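Local structure of lipoxygenase (Cyanothece sp., 5EK8) at residues Q475-R487 / T542-L555. The protein probably inserts molecular oxygen into fatty acid substrates as a non-heme iron lipoxygenase, a 9R-type enzyme of a cyanobacterium. Numbering follows the deposited sequence.
Sequences QQAIADEWVEIRR and TNSNQPSATDIDNL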
loop_
_atom_site.group_PDB
_atom_site.type_symbol
_atom_site.label_atom_id
_atom_site.label_comp_id
_atom_site.label_asym_id
_atom_site.label_seq_id
_atom_site.Cartn_x
_atom_site.Cartn_y
_atom_site.Cartn_z
ATOM N N GLN A 475 -8.580 -26.920 6.669
ATOM C CA GLN A 475 -8.171 -27.073 8.066
ATOM C C GLN A 475 -6.987 -28.023 8.252
ATOM O O GLN A 475 -6.002 -27.683 8.919
ATOM C CB GLN A 475 -9.353 -27.560 8.909
ATOM C CG GLN A 475 -8.967 -28.029 10.303
ATOM C CD GLN A 475 -9.359 -29.473 10.557
ATOM O OE1 GLN A 475 -10.404 -29.935 10.092
ATOM N NE2 GLN A 475 -8.516 -30.197 11.290
ATOM N N GLN A 476 -7.082 -29.203 7.649
ATOM C CA GLN A 476 -6.044 -30.215 7.794
ATOM C C GLN A 476 -4.703 -29.723 7.258
ATOM O O GLN A 476 -3.669 -29.873 7.911
ATOM C CB GLN A 476 -6.453 -31.506 7.085
ATOM C CG GLN A 476 -5.587 -32.699 7.446
ATOM C CD GLN A 476 -5.457 -32.893 8.950
ATOM O OE1 GLN A 476 -6.417 -32.718 9.705
ATOM N NE2 GLN A 476 -4.257 -33.243 9.394
ATOM N N ALA A 477 -4.725 -29.129 6.070
ATOM C CA ALA A 477 -3.502 -28.627 5.455
ATOM C C ALA A 477 -2.944 -27.424 6.218
ATOM O O ALA A 477 -1.730 -27.291 6.380
ATOM C CB ALA A 477 -3.750 -28.268 4.006
ATOM N N ILE A 478 -3.836 -26.555 6.684
ATOM C CA ILE A 478 -3.431 -25.387 7.461
ATOM C C ILE A 478 -2.715 -25.811 8.742
ATOM O O ILE A 478 -1.706 -25.216 9.124
ATOM C CB ILE A 478 -4.640 -24.492 7.814
ATOM C CG1 ILE A 478 -5.167 -23.788 6.564
ATOM C CG2 ILE A 478 -4.262 -23.454 8.862
ATOM C CD1 ILE A 478 -6.312 -22.843 6.837
ATOM N N ALA A 479 -3.229 -26.851 9.393
ATOM C CA ALA A 479 -2.611 -27.366 10.616
ATOM C C ALA A 479 -1.310 -28.123 10.338
ATOM O O ALA A 479 -0.336 -27.982 11.076
ATOM C CB ALA A 479 -3.586 -28.263 11.361
ATOM N N ASP A 480 -1.302 -28.923 9.275
ATOM C CA ASP A 480 -0.143 -29.742 8.918
ATOM C C ASP A 480 1.114 -28.912 8.661
ATOM O O ASP A 480 2.229 -29.364 8.919
ATOM C CB ASP A 480 -0.447 -30.594 7.681
ATOM C CG ASP A 480 -1.326 -31.790 7.993
ATOM O OD1 ASP A 480 -1.586 -32.042 9.188
ATOM O OD2 ASP A 480 -1.746 -32.486 7.042
ATOM N N GLU A 481 0.931 -27.703 8.146
ATOM C CA GLU A 481 2.056 -26.834 7.832
ATOM C C GLU A 481 1.974 -25.541 8.629
ATOM O O GLU A 481 2.228 -24.453 8.110
ATOM C CB GLU A 481 2.103 -26.542 6.330
ATOM C CG GLU A 481 2.407 -27.762 5.469
ATOM C CD GLU A 481 3.834 -28.274 5.643
ATOM O OE1 GLU A 481 4.622 -27.648 6.392
ATOM O OE2 GLU A 481 4.169 -29.308 5.021
ATOM N N TRP A 482 1.625 -25.681 9.903
ATOM C CA TRP A 482 1.454 -24.545 10.798
ATOM C C TRP A 482 2.786 -23.859 11.101
ATOM O O TRP A 482 2.826 -22.677 11.463
ATOM C CB TRP A 482 0.783 -25.004 12.094
ATOM C CG TRP A 482 0.510 -23.897 13.049
ATOM C CD1 TRP A 482 1.258 -23.547 14.137
ATOM C CD2 TRP A 482 -0.592 -22.987 13.008
ATOM N NE1 TRP A 482 0.690 -22.473 14.773
ATOM C CE2 TRP A 482 -0.447 -22.110 14.101
ATOM C CE3 TRP A 482 -1.687 -22.825 12.151
ATOM C CZ2 TRP A 482 -1.356 -21.085 14.362
ATOM C CZ3 TRP A 482 -2.586 -21.805 12.411
ATOM C CH2 TRP A 482 -2.417 -20.950 13.508
ATOM N N VAL A 483 3.873 -24.609 10.943
ATOM C CA VAL A 483 5.219 -24.084 11.147
ATOM C C VAL A 483 5.446 -22.835 10.298
ATOM O O VAL A 483 6.082 -21.870 10.740
ATOM C CB VAL A 483 6.282 -25.150 10.817
ATOM C CG1 VAL A 483 7.670 -24.530 10.729
ATOM C CG2 VAL A 483 6.248 -26.258 11.859
ATOM N N GLU A 484 4.898 -22.853 9.088
ATOM C CA GLU A 484 4.964 -21.699 8.201
ATOM C C GLU A 484 4.266 -20.504 8.844
ATOM O O GLU A 484 4.771 -19.384 8.794
ATOM C CB GLU A 484 4.341 -22.020 6.835
ATOM C CG GLU A 484 5.141 -23.026 6.018
ATOM C CD GLU A 484 4.756 -23.039 4.546
ATOM O OE1 GLU A 484 3.763 -22.376 4.179
ATOM O OE2 GLU A 484 5.451 -23.715 3.752
ATOM N N ILE A 485 3.113 -20.746 9.460
ATOM C CA ILE A 485 2.398 -19.680 10.159
ATOM C C ILE A 485 3.237 -19.124 11.301
ATOM O O ILE A 485 3.242 -17.915 11.545
ATOM C CB ILE A 485 1.046 -20.159 10.715
ATOM C CG1 ILE A 485 0.168 -20.695 9.580
ATOM C CG2 ILE A 485 0.352 -19.029 11.461
ATOM C CD1 ILE A 485 -0.043 -19.714 8.438
ATOM N N ARG A 486 3.964 -19.999 11.990
ATOM C CA ARG A 486 4.824 -19.536 13.072
ATOM C C ARG A 486 5.959 -18.658 12.552
ATOM O O ARG A 486 6.228 -17.599 13.114
ATOM C CB ARG A 486 5.402 -20.707 13.866
ATOM C CG ARG A 486 6.225 -20.253 15.065
ATOM C CD ARG A 486 6.696 -21.403 15.938
ATOM N NE ARG A 486 7.388 -20.901 17.124
ATOM C CZ ARG A 486 7.742 -21.647 18.164
ATOM N NH1 ARG A 486 7.475 -22.946 18.183
ATOM N NH2 ARG A 486 8.366 -21.089 19.191
ATOM N N ARG A 487 6.628 -19.094 11.487
ATOM C CA ARG A 487 7.722 -18.311 10.909
ATOM C C ARG A 487 7.220 -16.963 10.400
ATOM O O ARG A 487 7.898 -15.940 10.530
ATOM C CB ARG A 487 8.401 -19.086 9.782
ATOM C CG ARG A 487 9.118 -20.331 10.267
ATOM C CD ARG A 487 10.188 -19.978 11.293
ATOM N NE ARG A 487 10.706 -21.166 11.962
ATOM C CZ ARG A 487 10.247 -21.626 13.121
ATOM N NH1 ARG A 487 9.264 -20.989 13.742
ATOM N NH2 ARG A 487 10.773 -22.717 13.661
ATOM N N THR A 542 1.093 -16.699 16.598
ATOM C CA THR A 542 1.333 -17.967 17.260
ATOM C C THR A 542 2.785 -18.084 17.721
ATOM O O THR A 542 3.668 -17.383 17.224
ATOM C CB THR A 542 0.988 -19.142 16.331
ATOM O OG1 THR A 542 1.104 -20.379 17.050
ATOM C CG2 THR A 542 1.919 -19.152 15.135
ATOM N N ASN A 543 3.022 -18.961 18.690
ATOM C CA ASN A 543 4.372 -19.246 19.157
ATOM C C ASN A 543 4.559 -20.739 19.372
ATOM O O ASN A 543 5.434 -21.162 20.123
ATOM C CB ASN A 543 4.679 -18.485 20.451
ATOM C CG ASN A 543 5.253 -17.097 20.195
ATOM O OD1 ASN A 543 4.707 -16.093 20.659
ATOM N ND2 ASN A 543 6.363 -17.036 19.452
ATOM N N SER A 544 3.717 -21.528 18.713
ATOM C CA SER A 544 3.789 -22.982 18.797
ATOM C C SER A 544 3.801 -23.608 17.403
ATOM O O SER A 544 3.447 -22.960 16.413
ATOM C CB SER A 544 2.624 -23.530 19.624
ATOM O OG SER A 544 1.462 -22.738 19.458
ATOM N N ASN A 545 4.216 -24.869 17.332
ATOM C CA ASN A 545 4.364 -25.557 16.057
ATOM C C ASN A 545 3.092 -26.288 15.643
ATOM O O ASN A 545 3.063 -26.977 14.623
ATOM C CB ASN A 545 5.537 -26.535 16.122
ATOM C CG ASN A 545 6.877 -25.831 16.257
ATOM O OD1 ASN A 545 7.076 -24.736 15.723
ATOM N ND2 ASN A 545 7.801 -26.454 16.980
ATOM N N GLN A 546 2.046 -26.135 16.449
ATOM C CA GLN A 546 0.724 -26.655 16.122
ATOM C C GLN A 546 -0.333 -25.637 16.525
ATOM O O GLN A 546 -0.152 -24.892 17.488
ATOM C CB GLN A 546 0.471 -27.995 16.813
ATOM C CG GLN A 546 1.240 -29.157 16.217
ATOM C CD GLN A 546 1.978 -29.964 17.270
ATOM O OE1 GLN A 546 2.596 -29.403 18.179
ATOM N NE2 GLN A 546 1.913 -31.288 17.156
ATOM N N PRO A 547 -1.442 -25.587 15.777
ATOM C CA PRO A 547 -2.465 -24.579 16.062
ATOM C C PRO A 547 -3.278 -24.879 17.319
ATOM O O PRO A 547 -3.216 -25.982 17.866
ATOM C CB PRO A 547 -3.356 -24.637 14.822
ATOM C CG PRO A 547 -3.221 -26.047 14.348
ATOM C CD PRO A 547 -1.791 -26.414 14.608
ATOM N N SER A 548 -4.025 -23.875 17.763
ATOM C CA SER A 548 -5.027 -24.025 18.808
ATOM C C SER A 548 -6.189 -23.102 18.460
ATOM O O SER A 548 -6.082 -22.304 17.526
ATOM C CB SER A 548 -4.453 -23.687 20.186
ATOM O OG SER A 548 -4.172 -22.301 20.305
ATOM N N ALA A 549 -7.291 -23.208 19.198
ATOM C CA ALA A 549 -8.442 -22.335 18.974
ATOM C C ALA A 549 -8.016 -20.866 18.967
ATOM O O ALA A 549 -8.353 -20.104 18.051
ATOM C CB ALA A 549 -9.505 -22.578 20.031
ATOM N N THR A 550 -7.249 -20.492 19.984
ATOM C CA THR A 550 -6.709 -19.143 20.100
ATOM C C THR A 550 -5.865 -18.754 18.892
ATOM O O THR A 550 -6.106 -17.723 18.270
ATOM C CB THR A 550 -5.853 -18.997 21.371
ATOM O OG1 THR A 550 -6.703 -19.070 22.520
ATOM C CG2 THR A 550 -5.121 -17.663 21.377
ATOM N N ASP A 551 -4.879 -19.585 18.567
ATOM C CA ASP A 551 -3.949 -19.287 17.483
ATOM C C ASP A 551 -4.663 -19.187 16.136
ATOM O O ASP A 551 -4.388 -18.282 15.345
ATOM C CB ASP A 551 -2.846 -20.348 17.422
ATOM C CG ASP A 551 -1.873 -20.251 18.584
ATOM O OD1 ASP A 551 -1.739 -19.149 19.163
ATOM O OD2 ASP A 551 -1.239 -21.275 18.917
ATOM N N ILE A 552 -5.580 -20.118 15.889
ATOM C CA ILE A 552 -6.367 -20.118 14.665
ATOM C C ILE A 552 -7.195 -18.840 14.569
ATOM O O ILE A 552 -7.224 -18.199 13.521
ATOM C CB ILE A 552 -7.295 -21.349 14.584
ATOM C CG1 ILE A 552 -6.480 -22.632 14.383
ATOM C CG2 ILE A 552 -8.289 -21.199 13.449
ATOM C CD1 ILE A 552 -5.921 -22.794 12.982
ATOM N N ASP A 553 -7.853 -18.461 15.663
ATOM C CA ASP A 553 -8.639 -17.228 15.677
ATOM C C ASP A 553 -7.764 -16.006 15.420
ATOM O O ASP A 553 -8.159 -15.087 14.696
ATOM C CB ASP A 553 -9.380 -17.077 17.004
ATOM C CG ASP A 553 -10.515 -18.068 17.150
ATOM O OD1 ASP A 553 -11.007 -18.565 16.111
ATOM O OD2 ASP A 553 -10.916 -18.348 18.301
ATOM N N ASN A 554 -6.577 -16.004 16.017
ATOM C CA ASN A 554 -5.579 -14.974 15.761
ATOM C C ASN A 554 -5.276 -14.844 14.276
ATOM O O ASN A 554 -5.306 -13.744 13.716
ATOM C CB ASN A 554 -4.287 -15.279 16.522
ATOM C CG ASN A 554 -4.311 -14.775 17.948
ATOM O OD1 ASN A 554 -5.272 -14.139 18.383
ATOM N ND2 ASN A 554 -3.249 -15.065 18.692
ATOM N N LEU A 555 -4.986 -15.979 13.646
ATOM C CA LEU A 555 -4.666 -16.008 12.227
ATOM C C LEU A 555 -5.836 -15.515 11.378
ATOM O O LEU A 555 -5.643 -14.727 10.457
ATOM C CB LEU A 555 -4.261 -17.418 11.799
ATOM C CG LEU A 555 -3.687 -17.510 10.385
ATOM C CD1 LEU A 555 -2.504 -16.555 10.237
ATOM C CD2 LEU A 555 -3.276 -18.939 10.065
#
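W482 lays its indole against P547 and points the ring nitrogen at T542, joining helix 482-495 to the loop that leads into helix 549-574. The indole reaches into the bend of 542-548 because CG stands anti to the backbone N (chi1 -177°). Tryptophan suits the place, offering broad apolar faces and a single N-H at its edge. P547 CB sits over the six-membered ring of W482, 3.6 Å from its centroid and 11° off the normal, a CH-pi contact; proline's stiff ring offers C-H groups to an aromatic face. I485 CB covers the opposite face. In the ring plane, W482 NE1 donates to T542 OG1 at 3.1 Å, with an N-H...O angle of 152°, somewhat off straight. T542 OG1 also accepts weakly from S544 N and donates weakly to D551 OD2; threonine fits because one small hydroxyl does both while CG2 packs on I485 and R486. Beyond the indole, I552 CD1 lies 3.5 Å from W482 CZ3, while I485 and L555 meet tip to tip, CD1 to CD2 at 3.7 Å; F471 of helix 451-473 also touches I552 and L555. Were W482 cut back to an alanine, T542 OG1 would probably lose its indole donor and a gap would be likely to open between P547 and I485.

The packing is looser at the solvent side, where R486 extends past exposed N543 and N545. Its NH1 makes a weak hydrogen bond to N545 OD1 at 3.1 Å, and N543 O lies over the guanidinium face, 3.1 Å from R486 CZ, with poor angles for bonding. Arginine's long chain suits this margin, running past both asparagines while NE forms a salt bridge to E490.

The chemistry implies an indole whose rotation is fixed by packing and the NE1 bond, beside weaker, more adaptable contacts around R486.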